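Local coordinates for protein hydrolase, HAD superfamily, subfamily III A (Legionella pneumophila, PDB 3N1U) that probably hydrolyses 3-deoxy-D-manno-octulosonate 8-phosphate to 3-deoxy-D-manno-octulosonate and phosphate, a step in lipopolysaccharide synthesis, using a divalent metal ion, at residues I23-G28 against I67-Q72; A114-D119 against V133-A138. All coordinates share one frame; numbering follows the deposited sequence.

Contact 1: residues I23-G28 against I67-Q72; sequences ICDVDG and IITTAQ. With CA (calcium ion), chain B.
Two flat carboxylates, those of Asp25 and Asp27, present single oxygens to the 67-72 segment. Asp25 OD1 lies alongside the carbonyl of Ile68, and Asp27 OD2 abuts the methyl of Ala71, CB, at 3.1 Å. The pair forms the DxD of HAD motif I, at the end of a central parallel strand of the Rossmann-like fold. CG of Asp25 is anti to its backbone N (chi1 177°), which carries OD2 to the calcium at 2.2 Å; Asp27 gives the same metal its carbonyl O. The two oxygens of Asp25 divide their work: OD1 accepts a hydrogen bond from a water that in turn accepts one from Thr70 N. OD1 also forms a salt bridge with Lys95, whose NZ hydrogen-bonds Ile68 O as well; the shared lysine probably offsets the repulsion between Asp25 OD1 and Ile68 O, two acceptors 3.4 Å apart. Asp27 OD1 forms a salt bridge with Lys45. Before the acids in sequence, the parallel strands are joined by the hydrogen bond from Ile68 N to Cys24 O (3.0 Å). Val26 CG2 touches Ile67 CG2 at 3.6 Å, the side chains nearly perpendicular, and also reaches Thr69 CB. Thr69 closes an ST turn, its OG1 accepting from Ala71 N at 2.9 Å.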
ATOM      1  N   ILE A  23      13.364  -6.918  21.184  1.00 26.16           N
ATOM      2  CA  ILE A  23      11.949  -7.066  21.418  1.00 26.24           C
ATOM      3  C   ILE A  23      11.207  -6.189  20.399  1.00 25.55           C
ATOM      4  O   ILE A  23      11.550  -4.997  20.211  1.00 24.73           O
ATOM      5  CB  ILE A  23      11.489  -6.556  22.838  1.00 25.84           C
ATOM      6  CG1 ILE A  23      12.375  -7.145  23.972  1.00 26.98           C
ATOM      7  CG2 ILE A  23      10.048  -6.924  23.075  1.00 27.08           C
ATOM      8  CD1 ILE A  23      12.196  -6.391  25.332  1.00 28.35           C
ATOM      9  N   CYS A  24      10.213  -6.778  19.737  1.00 25.42           N
ATOM     10  CA  CYS A  24       9.404  -6.038  18.781  1.00 25.20           C
ATOM     11  C   CYS A  24       7.993  -5.996  19.231  1.00 26.57           C
ATOM     12  O   CYS A  24       7.470  -6.991  19.724  1.00 26.43           O
ATOM     13  CB  CYS A  24       9.391  -6.691  17.369  1.00 26.62           C
ATOM     14  SG  CYS A  24      11.018  -6.911  16.630  1.00 28.54           S
ATOM     15  N   ASP A  25       7.355  -4.871  18.956  1.00 27.06           N
ATOM     16  CA  ASP A  25       5.897  -4.791  18.951  1.00 27.70           C
ATOM     17  C   ASP A  25       5.404  -5.378  17.607  1.00 27.71           C
ATOM     18  O   ASP A  25       6.195  -5.526  16.669  1.00 25.29           O
ATOM     19  CB  ASP A  25       5.486  -3.335  19.033  1.00 27.83           C
ATOM     20  CG  ASP A  25       3.976  -3.153  18.958  1.00 30.55           C
ATOM     21  OD1 ASP A  25       3.217  -3.919  19.601  1.00 30.94           O
ATOM     22  OD2 ASP A  25       3.554  -2.228  18.259  1.00 32.97           O
ATOM     23  N   VAL A  26       4.116  -5.737  17.530  1.00 27.41           N
ATOM     24  CA  VAL A  26       3.558  -6.253  16.267  1.00 28.79           C
ATOM     25  C   VAL A  26       2.930  -5.177  15.385  1.00 28.15           C
ATOM     26  O   VAL A  26       3.535  -4.711  14.421  1.00 26.95           O
ATOM     27  CB  VAL A  26       2.552  -7.410  16.522  1.00 29.48           C
ATOM     28  CG1 VAL A  26       1.959  -7.880  15.180  1.00 30.62           C
ATOM     29  CG2 VAL A  26       3.329  -8.562  17.239  1.00 28.75           C
ATOM     30  N   ASP A  27       1.717  -4.720  15.734  1.00 27.16           N
ATOM     31  CA  ASP A  27       0.964  -3.906  14.799  1.00 26.49           C
ATOM     32  C   ASP A  27       1.595  -2.534  14.658  1.00 26.37           C
ATOM     33  O   ASP A  27       1.734  -1.852  15.677  1.00 27.53           O
ATOM     34  CB  ASP A  27      -0.451  -3.718  15.342  1.00 28.76           C
ATOM     35  CG  ASP A  27      -1.241  -5.009  15.343  1.00 32.44           C
ATOM     36  OD1 ASP A  27      -1.666  -5.459  14.249  1.00 35.55           O
ATOM     37  OD2 ASP A  27      -1.444  -5.571  16.414  1.00 39.02           O
ATOM     38  N   GLY A  28       1.956  -2.132  13.435  1.00 23.63           N
ATOM     39  CA  GLY A  28       2.610  -0.809  13.222  1.00 25.02           C
ATOM     40  C   GLY A  28       4.144  -0.897  13.182  1.00 23.58           C
ATOM     41  O   GLY A  28       4.851   0.084  12.791  1.00 24.24           O
ATOM     42  N   ILE A  67       8.584 -10.842  21.204  1.00 30.12           N
ATOM     43  CA  ILE A  67       7.512  -9.928  20.841  1.00 30.26           C
ATOM     44  C   ILE A  67       6.668  -9.562  22.086  1.00 30.82           C
ATOM     45  O   ILE A  67       6.371 -10.419  22.906  1.00 33.07           O
ATOM     46  CB  ILE A  67       6.613 -10.518  19.732  1.00 30.95           C
ATOM     47  CG1 ILE A  67       7.025  -9.960  18.343  1.00 30.06           C
ATOM     48  CG2 ILE A  67       5.107 -10.108  19.957  1.00 30.23           C
ATOM     49  CD1 ILE A  67       8.445 -10.464  17.829  1.00 27.17           C
ATOM     50  N   ILE A  68       6.253  -8.299  22.189  1.00 30.54           N
ATOM     51  CA  ILE A  68       5.282  -7.899  23.226  1.00 30.91           C
ATOM     52  C   ILE A  68       4.224  -7.071  22.493  1.00 30.77           C
ATOM     53  O   ILE A  68       4.518  -6.003  21.925  1.00 30.00           O
ATOM     54  CB  ILE A  68       5.897  -7.057  24.391  1.00 31.13           C
ATOM     55  CG1 ILE A  68       7.035  -7.815  25.063  1.00 30.85           C
ATOM     56  CG2 ILE A  68       4.789  -6.664  25.416  1.00 32.26           C
ATOM     57  CD1 ILE A  68       7.745  -7.038  26.212  1.00 33.62           C
ATOM     58  N   THR A  69       3.005  -7.572  22.499  1.00 31.30           N
ATOM     59  CA  THR A  69       1.959  -6.932  21.686  1.00 32.86           C
ATOM     60  C   THR A  69       0.646  -6.802  22.463  1.00 35.19           C
ATOM     61  O   THR A  69       0.360  -7.637  23.355  1.00 35.64           O
ATOM     62  CB  THR A  69       1.699  -7.725  20.345  1.00 32.00           C
ATOM     63  OG1 THR A  69       0.652  -7.060  19.635  1.00 35.55           O
ATOM     64  CG2 THR A  69       1.240  -9.148  20.623  1.00 33.89           C
ATOM     65  N   THR A  70      -0.135  -5.764  22.095  1.00 35.17           N
ATOM     66  CA  THR A  70      -1.532  -5.648  22.536  1.00 37.75           C
ATOM     67  C   THR A  70      -2.474  -6.561  21.730  1.00 38.34           C
ATOM     68  O   THR A  70      -3.519  -7.002  22.253  1.00 39.30           O
ATOM     69  CB  THR A  70      -1.999  -4.171  22.496  1.00 38.20           C
ATOM     70  OG1 THR A  70      -1.073  -3.390  23.277  1.00 39.81           O
ATOM     71  CG2 THR A  70      -3.456  -4.002  23.083  1.00 40.50           C
ATOM     72  N   ALA A  71      -2.089  -6.872  20.482  1.00 37.65           N
ATOM     73  CA  ALA A  71      -2.874  -7.778  19.630  1.00 38.97           C
ATOM     74  C   ALA A  71      -3.097  -9.115  20.369  1.00 41.07           C
ATOM     75  O   ALA A  71      -2.228  -9.569  21.110  1.00 41.18           O
ATOM     76  CB  ALA A  71      -2.170  -8.006  18.236  1.00 38.53           C
ATOM     77  N   GLN A  72      -4.278  -9.709  20.192  1.00 42.06           N
ATOM     78  CA  GLN A  72      -4.640 -10.983  20.836  1.00 44.69           C
ATOM     79  C   GLN A  72      -4.995 -12.049  19.798  1.00 43.67           C
ATOM     80  O   GLN A  72      -5.198 -13.193  20.130  1.00 44.50           O
ATOM     81  CB  GLN A  72      -5.870 -10.803  21.735  1.00 46.22           C
ATOM     82  CG  GLN A  72      -5.585 -10.140  23.082  1.00 52.43           C
ATOM     83  CD  GLN A  72      -6.799 -10.048  23.990  1.00 59.12           C
ATOM     84  OE1 GLN A  72      -7.927  -9.822  23.529  1.00 61.80           O
ATOM     85  NE2 GLN A  72      -6.573 -10.213  25.304  1.00 61.37           N
TER
HETATM   86 CA    CA B 200       1.865  -0.888  17.833  1.00 27.49          CA
HETATM   87  O   HOH W   1       0.773  -3.215  20.934  1.00 37.52           O
HETATM   88  O   HOH W   2      -0.051  -2.059  18.667  1.00 32.90           O
HETATM   89  O   HOH W   3       0.328   0.815  17.127  1.00 30.38           O
HETATM   90  O   HOH W   4       2.080  -0.150  20.147  1.00 29.58           O

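Contact 2: residues A114-D119 against V133-A138. With CA (calcium ion), chain B.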
ATOM      1  N   ALA A 114      17.160  -4.356  23.170  1.00 27.33           N
ATOM      2  CA  ALA A 114      16.625  -3.337  22.273  1.00 27.24           C
ATOM      3  C   ALA A 114      15.115  -3.520  22.201  1.00 27.06           C
ATOM      4  O   ALA A 114      14.611  -4.652  22.386  1.00 27.27           O
ATOM      5  CB  ALA A 114      17.303  -3.456  20.840  1.00 25.24           C
ATOM      6  N   TYR A 115      14.382  -2.433  21.883  1.00 26.41           N
ATOM      7  CA  TYR A 115      12.940  -2.467  21.760  1.00 26.23           C
ATOM      8  C   TYR A 115      12.538  -1.503  20.646  1.00 25.89           C
ATOM      9  O   TYR A 115      13.041  -0.341  20.593  1.00 27.22           O
ATOM     10  CB  TYR A 115      12.254  -1.998  23.083  1.00 26.77           C
ATOM     11  CG  TYR A 115      10.743  -2.179  23.006  1.00 26.38           C
ATOM     12  CD1 TYR A 115       9.931  -1.317  22.264  1.00 29.92           C
ATOM     13  CD2 TYR A 115      10.129  -3.247  23.644  1.00 31.60           C
ATOM     14  CE1 TYR A 115       8.547  -1.502  22.209  1.00 31.09           C
ATOM     15  CE2 TYR A 115       8.775  -3.433  23.585  1.00 32.75           C
ATOM     16  CZ  TYR A 115       7.989  -2.561  22.869  1.00 29.63           C
ATOM     17  OH  TYR A 115       6.635  -2.795  22.831  1.00 29.56           O
ATOM     18  N   ILE A 116      11.727  -1.988  19.712  1.00 25.07           N
ATOM     19  CA  ILE A 116      11.249  -1.194  18.590  1.00 23.93           C
ATOM     20  C   ILE A 116       9.695  -1.098  18.636  1.00 25.41           C
ATOM     21  O   ILE A 116       8.971  -2.110  18.722  1.00 23.93           O
ATOM     22  CB  ILE A 116      11.836  -1.696  17.233  1.00 25.00           C
ATOM     23  CG1 ILE A 116      11.414  -0.755  16.080  1.00 23.75           C
ATOM     24  CG2 ILE A 116      11.444  -3.191  16.963  1.00 23.12           C
ATOM     25  CD1 ILE A 116      12.148  -1.064  14.734  1.00 24.25           C
ATOM     26  N   GLY A 117       9.233   0.139  18.642  1.00 24.96           N
ATOM     27  CA  GLY A 117       7.847   0.459  18.973  1.00 26.27           C
ATOM     28  C   GLY A 117       7.295   1.534  18.031  1.00 25.69           C
ATOM     29  O   GLY A 117       8.050   2.187  17.310  1.00 25.21           O
ATOM     30  N   ASP A 118       5.994   1.780  18.103  1.00 26.51           N
ATOM     31  CA  ASP A 118       5.379   2.893  17.326  1.00 25.71           C
ATOM     32  C   ASP A 118       4.352   3.778  18.092  1.00 26.75           C
ATOM     33  O   ASP A 118       3.945   4.838  17.582  1.00 26.68           O
ATOM     34  CB  ASP A 118       4.688   2.306  16.085  1.00 25.93           C
ATOM     35  CG  ASP A 118       3.356   1.647  16.417  1.00 27.68           C
ATOM     36  OD1 ASP A 118       3.281   0.677  17.235  1.00 24.51           O
ATOM     37  OD2 ASP A 118       2.352   2.081  15.797  1.00 31.79           O
ATOM     38  N   ASP A 119       3.878   3.347  19.279  1.00 26.71           N
ATOM     39  CA  ASP A 119       2.751   4.065  19.925  1.00 27.26           C
ATOM     40  C   ASP A 119       2.983   4.203  21.456  1.00 27.99           C
ATOM     41  O   ASP A 119       3.967   3.647  22.005  1.00 27.88           O
ATOM     42  CB  ASP A 119       1.367   3.434  19.563  1.00 27.54           C
ATOM     43  CG  ASP A 119       0.226   4.484  19.503  1.00 30.00           C
ATOM     44  OD1 ASP A 119       0.304   5.501  20.230  1.00 28.09           O
ATOM     45  OD2 ASP A 119      -0.759   4.282  18.741  1.00 29.62           O
ATOM     46  N   VAL A 133      13.901   2.047  20.099  1.00 26.19           N
ATOM     47  CA  VAL A 133      13.807   2.432  18.682  1.00 26.44           C
ATOM     48  C   VAL A 133      12.391   2.764  18.233  1.00 25.56           C
ATOM     49  O   VAL A 133      11.428   2.063  18.589  1.00 25.71           O
ATOM     50  CB  VAL A 133      14.434   1.369  17.738  1.00 24.46           C
ATOM     51  CG1 VAL A 133      14.324   1.814  16.248  1.00 24.60           C
ATOM     52  CG2 VAL A 133      15.955   1.125  18.140  1.00 23.81           C
ATOM     53  N   ALA A 134      12.283   3.837  17.454  1.00 26.77           N
ATOM     54  CA  ALA A 134      11.003   4.197  16.827  1.00 26.76           C
ATOM     55  C   ALA A 134      11.025   3.835  15.348  1.00 26.79           C
ATOM     56  O   ALA A 134      11.978   4.141  14.663  1.00 26.80           O
ATOM     57  CB  ALA A 134      10.706   5.701  16.982  1.00 27.87           C
ATOM     58  N   VAL A 135       9.981   3.151  14.869  1.00 25.38           N
ATOM     59  CA  VAL A 135       9.755   3.091  13.379  1.00 25.54           C
ATOM     60  C   VAL A 135       9.478   4.514  12.870  1.00 26.32           C
ATOM     61  O   VAL A 135       9.052   5.404  13.643  1.00 25.48           O
ATOM     62  CB  VAL A 135       8.608   2.111  12.977  1.00 25.32           C
ATOM     63  CG1 VAL A 135       9.015   0.643  13.356  1.00 26.41           C
ATOM     64  CG2 VAL A 135       7.244   2.485  13.615  1.00 25.37           C
ATOM     65  N   SER A 136       9.734   4.779  11.579  1.00 27.32           N
ATOM     66  CA  SER A 136       9.634   6.173  11.126  1.00 28.41           C
ATOM     67  C   SER A 136       8.195   6.683  11.178  1.00 28.62           C
ATOM     68  O   SER A 136       7.982   7.869  11.215  1.00 29.24           O
ATOM     69  CB  SER A 136      10.205   6.365   9.704  1.00 30.33           C
ATOM     70  OG  SER A 136       9.397   5.765   8.721  1.00 31.92           O
ATOM     71  N   ASN A 137       7.203   5.782  11.139  1.00 27.67           N
ATOM     72  CA  ASN A 137       5.779   6.182  11.139  1.00 27.87           C
ATOM     73  C   ASN A 137       5.219   6.213  12.592  1.00 27.29           C
ATOM     74  O   ASN A 137       3.985   6.237  12.798  1.00 26.90           O
ATOM     75  CB  ASN A 137       4.948   5.140  10.311  1.00 28.19           C
ATOM     76  CG  ASN A 137       5.225   3.725  10.756  1.00 27.58           C
ATOM     77  OD1 ASN A 137       6.351   3.326  10.791  1.00 29.08           O
ATOM     78  ND2 ASN A 137       4.188   2.956  11.163  1.00 31.96           N
ATOM     79  N   ALA A 138       6.100   6.182  13.590  1.00 26.03           N
ATOM     80  CA  ALA A 138       5.648   6.193  14.983  1.00 26.04           C
ATOM     81  C   ALA A 138       4.957   7.495  15.328  1.00 28.47           C
ATOM     82  O   ALA A 138       5.167   8.530  14.639  1.00 29.24           O
ATOM     83  CB  ALA A 138       6.842   5.956  15.966  1.00 26.50           C
TER
HETATM   84 CA    CA B 200       1.865  -0.888  17.833  1.00 27.49          CA
HETATM   85  O   HOH W   3       0.328   0.815  17.127  1.00 30.38           O
HETATM   86  O   HOH W   2      -0.051  -2.059  18.667  1.00 32.90           O
HETATM   87  O   HOH W   4       2.080  -0.150  20.147  1.00 29.58           O
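Asp118 OD2 is gripped twice, by a metal-bound water that donates at 2.7 Å and by Gln50 NE2 of the second subunit, while CB of the same residue rests 3.6 Å from Val135 CG2. The other oxygen, OD1, binds the calcium at 2.2 Å. CG of Asp118 stands between the backbone N and the carbonyl carbon (chi1 77°), a crowded position that brings the carboxylate to the metal. Its backbone N hydrogen-bonds to Asp122 OD2, a second-shell acid. Upstream, the backbones run as parallel strands: Val133 N gives a short bond to Tyr115 O (2.6 Å), Gly117 N one to Val133 O (2.9 Å), and Val135 N a longer one to Gly117 O (3.3 Å). The chain then folds back through a type I turn, 135-138, and Ala138 CB settles against Asp118 O. Ile116 lies obliquely against Val133 and almost at right angles to Val135, its CD1 meeting Val135 CG1 at 3.8 Å. Strands 113-117 and 131-134 are the two strands of a beta-alpha-beta unit linked by helix 123-128. Leu162 of helix 158-169 packs on Ile116 and Val133, and helix 140-145 lies against Ala134 and Ala138.

Overall arrangement
Contacts 1 and 2 sit side by side at the carboxyl ends of the central parallel strands, their centres about 11 Å apart. Strands 21-24 and 113-117 are direct neighbours, probably joined by hydrogen bonds from Ile23 N to Ala114 O (2.9 Å) and from Ile116 N to Ile23 O (3.1 Å). Beyond the strand ends, the loops that begin at Asp25 and Asp118 converge on one calcium, which three waters complete; the side chains of Asp25 and Asp118 come within about 3 Å of each other there. The calcium probably occupies the place of the magnesium cofactor in this HAD active site. The second subunit borders both contacts, its Val49 packing on Asp27 beside the Gln50 that reaches Asp118.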